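PDB 1Z05: transcriptional regulator, ROK family, which probably binds DNA as a zinc-containing transcriptional regulator of the ROK family, a homologue of E. coli Mlc, and is associated with control of carbohydrate metabolism. Local coordinates for residues E76-A80 against H81-E85; H84-V88 against Q89-S93; A149-L152 against F153-E157; E316-I320 against E321-A325. All coordinates share one frame; numbering follows the deposited sequence. Where two conformers were deposited one is given.

How the interactions relate
All four contacts are local, each made where one short segment runs straight into the next, so none encloses a long loop and none crosses another. Interaction 1 ends helix 67-79 and turns the chain into strand 83-86. Interaction 2 begins on that same strand, sharing His84 and Glu85, and starts helix 88-94; the strand pairs with 99-103 in a two-stranded antiparallel sheet. Further along, interaction 3 lies wholly within helix 144-161, which packs against a mixed five-stranded sheet. Interaction 4 opens helix 320-328 after a loop, its centre about 52 Å from that of interaction 1. Together they illustrate a helix stop, two helix starts and a helix middle.

Interaction 1. Residues E76-A80 against H81-E85; sequences ELIDA and HLIHE
Leu77 and Ile78 receive the chain as it doubles back on the end of helix 67-79 in a Schellman motif. His81, with positive phi (62°), makes the reversal: its N donates to Ile78 O at 2.8 Å from above the carbonyl plane, while Leu82 N reaches Leu77 O at 3.0 Å, nearly along the C=O axis. The motif's apolar contact joins the same two leucines, Leu77 CD2 lying 4.2 Å from Leu82 CD1. Ile83 packs on Leu77 and Ile78 as a further apolar residue. Its CG1 takes the crowded position between backbone N and carbonyl carbon (chi1 67°), which turns the CD1 tip back onto the helix, 3.6 Å from Leu77 CB. The same CG1 lies 3.7 Å from Ile78 CG1, the two side chains crossing at about a right angle.

Further out, Leu101 of the partner strand touches both Ile78 and Ile83, and Leu82 meets Leu423 and Val426 of helix 421-428, so the turn joins the helix to the small sheet and to the C-terminal helix. Glu85, whose OE2 is bound by Arg56, passes the end of Ile78. A water completes the link, donating to Ile78 O and, at 2.7 Å, to Ile83 O.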
loop_
_atom_site.group_PDB
_atom_site.type_symbol
_atom_site.label_atom_id
_atom_site.label_comp_id
_atom_site.label_asym_id
_atom_site.label_seq_id
_atom_site.Cartn_x
_atom_site.Cartn_y
_atom_site.Cartn_z
ATOM N N GLU A 76 -11.238 27.524 16.461
ATOM C CA GLU A 76 -10.833 27.842 15.090
ATOM C C GLU A 76 -11.894 27.378 14.077
ATOM O O GLU A 76 -12.211 28.104 13.136
ATOM C CB GLU A 76 -9.453 27.263 14.740
ATOM C CG GLU A 76 -8.314 27.791 15.605
ATOM C CD GLU A 76 -6.960 27.844 14.894
ATOM O OE1 GLU A 76 -6.879 27.496 13.691
ATOM O OE2 GLU A 76 -5.970 28.245 15.550
ATOM N N LEU A 77 -12.450 26.184 14.279
ATOM C CA LEU A 77 -13.466 25.668 13.353
ATOM C C LEU A 77 -14.787 26.440 13.435
ATOM O O LEU A 77 -15.428 26.682 12.412
ATOM C CB LEU A 77 -13.688 24.160 13.540
ATOM C CG LEU A 77 -12.534 23.181 13.275
ATOM C CD1 LEU A 77 -12.993 21.756 13.553
ATOM C CD2 LEU A 77 -11.966 23.298 11.863
ATOM N N ILE A 78 -15.184 26.838 14.643
ATOM C CA ILE A 78 -16.373 27.680 14.818
ATOM C C ILE A 78 -16.213 29.051 14.144
ATOM O O ILE A 78 -17.087 29.484 13.381
ATOM C CB ILE A 78 -16.766 27.839 16.312
ATOM C CG1 ILE A 78 -17.428 26.549 16.812
ATOM C CG2 ILE A 78 -17.722 29.041 16.505
ATOM C CD1 ILE A 78 -17.295 26.313 18.282
ATOM N N ASP A 79 -15.094 29.717 14.421
ATOM C CA ASP A 79 -14.829 31.048 13.875
ATOM C C ASP A 79 -14.745 31.042 12.349
ATOM O O ASP A 79 -15.051 32.043 11.701
ATOM C CB ASP A 79 -13.553 31.644 14.478
ATOM C CG ASP A 79 -13.703 31.994 15.958
ATOM O OD1 ASP A 79 -14.847 32.149 16.446
ATOM O OD2 ASP A 79 -12.663 32.120 16.639
ATOM N N ALA A 80 -14.332 29.906 11.789
ATOM C CA ALA A 80 -14.289 29.720 10.345
ATOM C C ALA A 80 -15.659 29.328 9.784
ATOM O O ALA A 80 -15.817 29.211 8.571
ATOM C CB ALA A 80 -13.262 28.658 9.992
ATOM N N HIS A 81 -16.633 29.110 10.675
ATOM C CA HIS A 81 -17.995 28.681 10.308
ATOM C C HIS A 81 -18.050 27.314 9.618
ATOM O O HIS A 81 -18.904 27.068 8.766
ATOM C CB HIS A 81 -18.707 29.753 9.471
ATOM C CG HIS A 81 -18.683 31.110 10.098
ATOM N ND1 HIS A 81 -17.962 32.161 9.574
ATOM C CD2 HIS A 81 -19.262 31.579 11.229
ATOM C CE1 HIS A 81 -18.116 33.226 10.342
ATOM N NE2 HIS A 81 -18.898 32.897 11.355
ATOM N N LEU A 82 -17.131 26.433 9.993
ATOM C CA LEU A 82 -17.116 25.063 9.472
ATOM C C LEU A 82 -17.955 24.134 10.346
ATOM O O LEU A 82 -18.468 23.114 9.879
ATOM C CB LEU A 82 -15.677 24.552 9.370
ATOM C CG LEU A 82 -14.950 25.146 8.163
ATOM C CD1 LEU A 82 -13.435 25.035 8.301
ATOM C CD2 LEU A 82 -15.456 24.486 6.867
ATOM N N ILE A 83 -18.074 24.495 11.619
ATOM C CA ILE A 83 -18.916 23.768 12.565
ATOM C C ILE A 83 -19.752 24.763 13.335
ATOM O O ILE A 83 -19.454 25.964 13.331
ATOM C CB ILE A 83 -18.115 22.842 13.540
ATOM C CG1 ILE A 83 -17.243 23.655 14.523
ATOM C CG2 ILE A 83 -17.323 21.788 12.740
ATOM C CD1 ILE A 83 -16.437 22.797 15.507
ATOM N N HIS A 84 -20.800 24.271 13.982
ATOM C CA HIS A 84 -21.650 25.133 14.783
ATOM C C HIS A 84 -22.266 24.373 15.941
ATOM O O HIS A 84 -22.352 23.145 15.915
ATOM C CB HIS A 84 -22.732 25.792 13.922
ATOM C CG HIS A 84 -23.809 24.855 13.473
ATOM N ND1 HIS A 84 -25.048 24.809 14.072
ATOM C CD2 HIS A 84 -23.836 23.935 12.479
ATOM C CE1 HIS A 84 -25.794 23.902 13.468
ATOM N NE2 HIS A 84 -25.085 23.362 12.493
ATOM N N GLU A 85 -22.683 25.128 16.950
ATOM C CA GLU A 85 -23.376 24.602 18.125
ATOM C C GLU A 85 -24.418 25.633 18.569
ATOM O O GLU A 85 -24.382 26.785 18.130
ATOM C CB GLU A 85 -22.382 24.367 19.268
ATOM C CG GLU A 85 -21.625 25.631 19.685
ATOM C CD GLU A 85 -20.702 25.432 20.883
ATOM O OE1 GLU A 85 -20.889 24.455 21.642
ATOM O OE2 GLU A 85 -19.786 26.269 21.059
HETATM O O HOH W 1 -19.982 28.601 13.767
#

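Interaction 2. Residues H84-V88 against Q89-S93; sequences HETTV and QEAIS
Thr87 lies across the side chain of Glu90, its OG1 3.3 Å from Glu90 CG, and the two residues form a capping box at the start of helix 88-94. Thr87 is the N-cap. With OG1 set between its own backbone N and carbonyl carbon (chi1 70°), the hydroxyl faces the first turn and accepts from Glu90 N at 3.2 Å, the N-H pointing at it almost straight (166°). Glu90 returns the bond. Its chain, extended beyond CG, runs back toward the cap residue until OE1 accepts from Thr87 N at 2.9 Å through the anti lone pair, the one directed away from OE2. The other carboxylate oxygen belongs to a salt bridge with Arg94, one turn further along.

Behind the box the helix takes up its regular pattern: Ala91 N donates to Thr87 O at 2.9 Å, and Ile92 N to Val88 O at 3.0 Å. Val88 and Ile92, four residues apart, lie side by side and point the same way, with CG1 of the valine 3.6 Å from CD1 of the isoleucine. Thr86 CG2 rests 3.9 Å from Glu90 CB, so the last strand residue is packed against the helix it precedes. Thr86 itself is tied to Val99 by backbone hydrogen bonding, which places the cap at the end of the two-stranded sheet.

The reciprocal bonds give two backbone N-H groups side-chain acceptors at the strand-to-helix junction. A carboxylate near the helix N terminus would probably also interact favourably with the helix dipole.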
loop_
_atom_site.group_PDB
_atom_site.type_symbol
_atom_site.label_atom_id
_atom_site.label_comp_id
_atom_site.label_asym_id
_atom_site.label_seq_id
_atom_site.Cartn_x
_atom_site.Cartn_y
_atom_site.Cartn_z
ATOM N N HIS A 84 -20.800 24.271 13.982
ATOM C CA HIS A 84 -21.650 25.133 14.783
ATOM C C HIS A 84 -22.266 24.373 15.941
ATOM O O HIS A 84 -22.352 23.145 15.915
ATOM C CB HIS A 84 -22.732 25.792 13.922
ATOM C CG HIS A 84 -23.809 24.855 13.473
ATOM N ND1 HIS A 84 -25.048 24.809 14.072
ATOM C CD2 HIS A 84 -23.836 23.935 12.479
ATOM C CE1 HIS A 84 -25.794 23.902 13.468
ATOM N NE2 HIS A 84 -25.085 23.362 12.493
ATOM N N GLU A 85 -22.683 25.128 16.950
ATOM C CA GLU A 85 -23.376 24.602 18.125
ATOM C C GLU A 85 -24.418 25.633 18.569
ATOM O O GLU A 85 -24.382 26.785 18.130
ATOM C CB GLU A 85 -22.382 24.367 19.268
ATOM C CG GLU A 85 -21.625 25.631 19.685
ATOM C CD GLU A 85 -20.702 25.432 20.883
ATOM O OE1 GLU A 85 -20.889 24.455 21.642
ATOM O OE2 GLU A 85 -19.786 26.269 21.059
ATOM N N THR A 86 -25.357 25.218 19.415
ATOM C CA THR A 86 -26.143 26.176 20.193
ATOM C C THR A 86 -25.539 26.139 21.601
ATOM O O THR A 86 -25.646 25.125 22.307
ATOM C CB THR A 86 -27.657 25.846 20.240
ATOM O OG1 THR A 86 -28.182 25.761 18.911
ATOM C CG2 THR A 86 -28.443 26.934 21.012
ATOM N N THR A 87 -24.869 27.231 21.973
ATOM C CA THR A 87 -24.224 27.350 23.276
ATOM C C THR A 87 -25.272 27.496 24.378
ATOM O O THR A 87 -26.443 27.793 24.106
ATOM C CB THR A 87 -23.260 28.558 23.345
ATOM O OG1 THR A 87 -24.008 29.778 23.327
ATOM C CG2 THR A 87 -22.262 28.546 22.180
ATOM N N VAL A 88 -24.837 27.298 25.619
ATOM C CA VAL A 88 -25.699 27.487 26.790
ATOM C C VAL A 88 -26.285 28.908 26.821
ATOM O O VAL A 88 -27.482 29.090 27.057
ATOM C CB VAL A 88 -24.922 27.150 28.104
ATOM C CG1 VAL A 88 -25.703 27.546 29.347
ATOM C CG2 VAL A 88 -24.567 25.665 28.140
ATOM N N GLN A 89 -25.441 29.907 26.569
ATOM C CA GLN A 89 -25.879 31.306 26.553
ATOM C C GLN A 89 -26.956 31.574 25.489
ATOM O O GLN A 89 -27.941 32.259 25.779
ATOM C CB GLN A 89 -24.679 32.262 26.401
ATOM C CG GLN A 89 -25.028 33.731 26.625
ATOM C CD GLN A 89 -23.842 34.592 27.054
ATOM O OE1 GLN A 89 -22.699 34.133 27.115
ATOM N NE2 GLN A 89 -24.120 35.855 27.355
ATOM N N GLU A 90 -26.769 31.026 24.281
ATOM C CA GLU A 90 -27.753 31.130 23.189
ATOM C C GLU A 90 -29.053 30.421 23.558
ATOM O O GLU A 90 -30.142 30.946 23.326
ATOM C CB GLU A 90 -27.220 30.511 21.891
ATOM C CG GLU A 90 -26.104 31.261 21.185
ATOM C CD GLU A 90 -25.585 30.513 19.947
ATOM O OE1 GLU A 90 -25.079 29.367 20.080
ATOM O OE2 GLU A 90 -25.688 31.074 18.830
ATOM N N ALA A 91 -28.917 29.225 24.132
ATOM C CA ALA A 91 -30.050 28.395 24.561
ATOM C C ALA A 91 -30.971 29.098 25.559
ATOM O O ALA A 91 -32.192 29.099 25.392
ATOM C CB ALA A 91 -29.542 27.081 25.155
ATOM N N ILE A 92 -30.376 29.681 26.597
ATOM C CA ILE A 92 -31.122 30.433 27.599
ATOM C C ILE A 92 -31.685 31.725 27.002
ATOM O O ILE A 92 -32.861 32.044 27.196
ATOM C CB ILE A 92 -30.242 30.739 28.840
ATOM C CG1 ILE A 92 -29.845 29.431 29.528
ATOM C CG2 ILE A 92 -30.967 31.679 29.806
ATOM C CD1 ILE A 92 -28.563 29.509 30.296
ATOM N N SER A 93 -30.837 32.451 26.275
ATOM C CA SER A 93 -31.212 33.726 25.675
ATOM C C SER A 93 -32.440 33.585 24.783
ATOM O O SER A 93 -33.382 34.362 24.898
ATOM C CB SER A 93 -30.040 34.291 24.865
ATOM O OG SER A 93 -30.356 35.557 24.312
#

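Interaction 3. Residues A149-L152 against F153-E157; sequences ARLL and FEIEE
Glu154 OE2 is gripped by two nitrogens of Arg150 in an i to i+4 salt bridge along helix 144-161. This helix covers a mixed sheet of strand order 3-2-1-4-5, consistent with the ribonuclease H-like (actin-like ATPase) fold of ROK proteins. The stronger bond comes from NE at 2.9 Å and is nearly straight (165°); NH2 adds a weak one at 3.4 Å. OE2 lies close to the guanidinium plane and receives NE through its anti lone pair, but the carboxylate is turned so that the two planes stand 47° apart. Both chains bend to meet. Arg150 leaves with CG anti to the backbone N and then kinks at chi2 (65°), while Glu154 folds at its own chi2, leaving the pair side by side and pointing the same way.

NH1 of the arginine is held by Glu141, so two acids share the guanidinium, which should limit its rotation. Ile137 of strand 131-138 touches both Arg150 and Glu154. The buried Leu151 and Ile155 both reach Met113 in strand 108-116; Leu152 flanks them, and Ile204 of helix 200-208 meets both leucines. The helix thus packs on the sheet and against helix 200-208. Leu151 CD2 lies 3.8 Å from Ile155 CD1.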
loop_
_atom_site.group_PDB
_atom_site.type_symbol
_atom_site.label_atom_id
_atom_site.label_comp_id
_atom_site.label_asym_id
_atom_site.label_seq_id
_atom_site.Cartn_x
_atom_site.Cartn_y
_atom_site.Cartn_z
ATOM N N ALA A 149 -5.270 25.806 -21.746
ATOM C CA ALA A 149 -5.880 27.098 -22.058
ATOM C C ALA A 149 -7.411 27.015 -22.088
ATOM O O ALA A 149 -8.086 27.880 -21.551
ATOM C CB ALA A 149 -5.337 27.652 -23.376
ATOM N N ARG A 150 -7.937 25.958 -22.702
ATOM C CA ARG A 150 -9.374 25.726 -22.807
ATOM C C ARG A 150 -10.018 25.460 -21.448
ATOM O O ARG A 150 -11.095 25.984 -21.151
ATOM C CB ARG A 150 -9.650 24.550 -23.761
ATOM C CG ARG A 150 -11.135 24.190 -23.921
ATOM C CD ARG A 150 -11.944 25.316 -24.584
ATOM N NE ARG A 150 -13.362 24.976 -24.660
ATOM C CZ ARG A 150 -13.912 24.258 -25.637
ATOM N NH1 ARG A 150 -13.166 23.794 -26.631
ATOM N NH2 ARG A 150 -15.209 23.990 -25.611
ATOM N N LEU A 151 -9.350 24.645 -20.634
ATOM C CA LEU A 151 -9.854 24.279 -19.315
ATOM C C LEU A 151 -9.964 25.483 -18.370
ATOM O O LEU A 151 -10.943 25.605 -17.636
ATOM C CB LEU A 151 -8.992 23.155 -18.718
ATOM C CG LEU A 151 -9.301 22.563 -17.349
ATOM C CD1 LEU A 151 -8.939 21.072 -17.351
ATOM C CD2 LEU A 151 -8.532 23.315 -16.272
ATOM N N LEU A 152 -8.967 26.365 -18.400
ATOM C CA LEU A 152 -8.980 27.568 -17.566
ATOM C C LEU A 152 -10.068 28.536 -18.049
ATOM O O LEU A 152 -10.774 29.136 -17.242
ATOM C CB LEU A 152 -7.589 28.241 -17.540
ATOM C CG LEU A 152 -6.442 27.382 -16.968
ATOM C CD1 LEU A 152 -5.074 28.033 -17.164
ATOM C CD2 LEU A 152 -6.653 27.014 -15.495
ATOM N N PHE A 153 -10.212 28.662 -19.367
ATOM C CA PHE A 153 -11.285 29.471 -19.960
ATOM C C PHE A 153 -12.658 28.951 -19.516
ATOM O O PHE A 153 -13.560 29.741 -19.234
ATOM C CB PHE A 153 -11.184 29.451 -21.483
ATOM C CG PHE A 153 -10.273 30.513 -22.064
ATOM C CD1 PHE A 153 -9.181 31.004 -21.350
ATOM C CD2 PHE A 153 -10.492 30.991 -23.353
ATOM C CE1 PHE A 153 -8.333 31.972 -21.907
ATOM C CE2 PHE A 153 -9.656 31.961 -23.922
ATOM C CZ PHE A 153 -8.575 32.453 -23.199
ATOM N N GLU A 154 -12.800 27.626 -19.440
ATOM C CA GLU A 154 -14.072 27.014 -19.043
ATOM C C GLU A 154 -14.394 27.166 -17.561
ATOM O O GLU A 154 -15.567 27.284 -17.188
ATOM C CB GLU A 154 -14.128 25.544 -19.453
ATOM C CG GLU A 154 -14.196 25.330 -20.965
ATOM C CD GLU A 154 -15.464 25.889 -21.626
ATOM O OE1 GLU A 154 -16.423 26.265 -20.913
ATOM O OE2 GLU A 154 -15.496 25.945 -22.878
ATOM N N ILE A 155 -13.363 27.168 -16.718
ATOM C CA ILE A 155 -13.553 27.453 -15.288
ATOM C C ILE A 155 -14.027 28.901 -15.096
ATOM O O ILE A 155 -15.017 29.150 -14.402
ATOM C CB ILE A 155 -12.266 27.176 -14.453
ATOM C CG1 ILE A 155 -11.964 25.677 -14.400
ATOM C CG2 ILE A 155 -12.406 27.714 -13.023
ATOM C CD1 ILE A 155 -10.557 25.349 -13.842
ATOM N N GLU A 156 -13.325 29.841 -15.730
ATOM C CA GLU A 156 -13.706 31.257 -15.735
ATOM C C GLU A 156 -15.169 31.470 -16.153
ATOM O O GLU A 156 -15.922 32.151 -15.455
ATOM C CB GLU A 156 -12.763 32.050 -16.650
ATOM C CG GLU A 156 -13.159 33.501 -16.918
ATOM C CD GLU A 156 -12.402 34.099 -18.105
ATOM O OE1 GLU A 156 -12.985 34.914 -18.856
ATOM O OE2 GLU A 156 -11.220 33.737 -18.298
ATOM N N GLU A 157 -15.547 30.884 -17.288
ATOM C CA GLU A 157 -16.911 30.955 -17.816
ATOM C C GLU A 157 -17.931 30.405 -16.811
ATOM O O GLU A 157 -18.983 31.007 -16.609
ATOM C CB GLU A 157 -16.995 30.184 -19.148
ATOM C CG GLU A 157 -18.380 30.133 -19.798
ATOM C CD GLU A 157 -18.722 31.378 -20.600
ATOM O OE1 GLU A 157 -18.710 32.491 -20.031
ATOM O OE2 GLU A 157 -19.028 31.247 -21.806
#

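Interaction 4. Residues E316-I320 against E321-A325; sequences EEISI and EDICA
Ile318 CG2 is the bump that fits against the flank of Ile323, meeting its CG1 at 3.6 Å; the two side chains cross at about a right angle. Joining the residue before the N-cap to the fourth after it, the pair is a hydrophobic staple. With CG2 opposite its backbone N, Ile318 turns this methyl to the first turn of helix 320-328. Ile323, extended beyond CG1, lies along the same ground, its CG1 3.3 Å from Ser319 O. A second, looser pairing follows on the helix, where Ile320 CD1 comes to 4.2 Å from Ile323 CD1 and Ile320 CG2 lies near Cys324 SG. Helix 293-305 supplies the opposing surface: Ile296 touches both Ile320 and Ile323, Val300 reaches Ile323, and Leu312 covers Ile318 from the preceding loop.

Beside this apolar contact, Ser319 and Asp322 form a capping box. Ser319 OG accepts from Asp322 N at 3.0 Å, and Asp322 OD2 answers with a weak bond from Ser319 N at 3.3 Å. The helical pattern then begins with Ile323 N on Ser319 O, at 3.1 Å.

The box is thus uneven: its polar hold probably rests more on the serine hydroxyl than on the carboxylate, with the staple adding apolar contact.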
loop_
_atom_site.group_PDB
_atom_site.type_symbol
_atom_site.label_atom_id
_atom_site.label_comp_id
_atom_site.label_asym_id
_atom_site.label_seq_id
_atom_site.Cartn_x
_atom_site.Cartn_y
_atom_site.Cartn_z
ATOM N N GLU A 316 -25.593 -3.432 -36.808
ATOM C CA GLU A 316 -24.492 -2.567 -37.224
ATOM C C GLU A 316 -23.918 -1.854 -36.006
ATOM O O GLU A 316 -24.672 -1.406 -35.135
ATOM C CB GLU A 316 -24.978 -1.515 -38.230
ATOM C CG GLU A 316 -25.813 -2.051 -39.400
ATOM C CD GLU A 316 -24.978 -2.597 -40.554
ATOM O OE1 GLU A 316 -25.519 -2.690 -41.678
ATOM O OE2 GLU A 316 -23.789 -2.936 -40.347
ATOM N N GLU A 317 -22.590 -1.751 -35.950
ATOM C CA GLU A 317 -21.880 -1.010 -34.891
ATOM C C GLU A 317 -22.172 -1.521 -33.466
ATOM O O GLU A 317 -22.606 -0.758 -32.591
ATOM C CB GLU A 317 -22.148 0.502 -35.003
ATOM C CG GLU A 317 -21.670 1.135 -36.309
ATOM C CD GLU A 317 -22.341 2.470 -36.596
ATOM O OE1 GLU A 317 -23.505 2.469 -37.055
ATOM O OE2 GLU A 317 -21.701 3.523 -36.378
ATOM N N ILE A 318 -21.917 -2.811 -33.250
ATOM C CA ILE A 318 -22.107 -3.461 -31.947
ATOM C C ILE A 318 -21.388 -2.723 -30.813
ATOM O O ILE A 318 -20.176 -2.525 -30.864
ATOM C CB ILE A 318 -21.586 -4.931 -31.956
ATOM C CG1 ILE A 318 -22.028 -5.690 -33.219
ATOM C CG2 ILE A 318 -21.949 -5.652 -30.647
ATOM C CD1 ILE A 318 -23.389 -6.335 -33.155
ATOM N N SER A 319 -22.146 -2.328 -29.795
ATOM C CA SER A 319 -21.578 -1.738 -28.589
ATOM C C SER A 319 -21.512 -2.764 -27.460
ATOM O O SER A 319 -22.063 -3.866 -27.575
ATOM C CB SER A 319 -22.403 -0.525 -28.148
ATOM O OG SER A 319 -23.661 -0.918 -27.624
ATOM N N ILE A 320 -20.837 -2.397 -26.373
ATOM C CA ILE A 320 -20.793 -3.220 -25.169
ATOM C C ILE A 320 -22.187 -3.322 -24.550
ATOM O O ILE A 320 -22.594 -4.397 -24.089
ATOM C CB ILE A 320 -19.761 -2.682 -24.136
ATOM C CG1 ILE A 320 -18.340 -2.702 -24.726
ATOM C CG2 ILE A 320 -19.817 -3.490 -22.818
ATOM C CD1 ILE A 320 -17.741 -4.109 -24.891
ATOM N N GLU A 321 -22.919 -2.209 -24.563
ATOM C CA GLU A 321 -24.319 -2.186 -24.129
ATOM C C GLU A 321 -25.169 -3.204 -24.892
ATOM O O GLU A 321 -25.973 -3.906 -24.286
ATOM C CB GLU A 321 -24.924 -0.783 -24.280
ATOM C CG GLU A 321 -24.460 0.239 -23.238
ATOM C CD GLU A 321 -23.103 0.869 -23.554
ATOM O OE1 GLU A 321 -22.473 0.496 -24.569
ATOM O OE2 GLU A 321 -22.665 1.749 -22.780
ATOM N N ASP A 322 -24.987 -3.272 -26.213
ATOM C CA ASP A 322 -25.695 -4.240 -27.065
ATOM C C ASP A 322 -25.360 -5.685 -26.692
ATOM O O ASP A 322 -26.248 -6.535 -26.635
ATOM C CB ASP A 322 -25.359 -4.034 -28.543
ATOM C CG ASP A 322 -25.752 -2.663 -29.057
ATOM O OD1 ASP A 322 -26.410 -1.891 -28.323
ATOM O OD2 ASP A 322 -25.388 -2.356 -30.208
ATOM N N ILE A 323 -24.075 -5.953 -26.460
ATOM C CA ILE A 323 -23.613 -7.286 -26.062
ATOM C C ILE A 323 -24.216 -7.687 -24.713
ATOM O O ILE A 323 -24.690 -8.820 -24.548
ATOM C CB ILE A 323 -22.058 -7.379 -26.023
ATOM C CG1 ILE A 323 -21.469 -7.062 -27.402
ATOM C CG2 ILE A 323 -21.604 -8.777 -25.586
ATOM C CD1 ILE A 323 -20.005 -6.630 -27.389
ATOM N N CYS A 324 -24.199 -6.755 -23.759
ATOM C CA CYS A 324 -24.743 -6.988 -22.422
ATOM C C CYS A 324 -26.241 -7.218 -22.426
ATOM O O CYS A 324 -26.741 -8.038 -21.658
ATOM C CB CYS A 324 -24.395 -5.834 -21.485
ATOM S SG CYS A 324 -22.687 -5.835 -20.989
ATOM N N ALA A 325 -26.950 -6.496 -23.293
ATOM C CA ALA A 325 -28.393 -6.637 -23.438
ATOM C C ALA A 325 -28.758 -7.951 -24.119
ATOM O O ALA A 325 -29.791 -8.547 -23.811
ATOM C CB ALA A 325 -28.976 -5.455 -24.210
#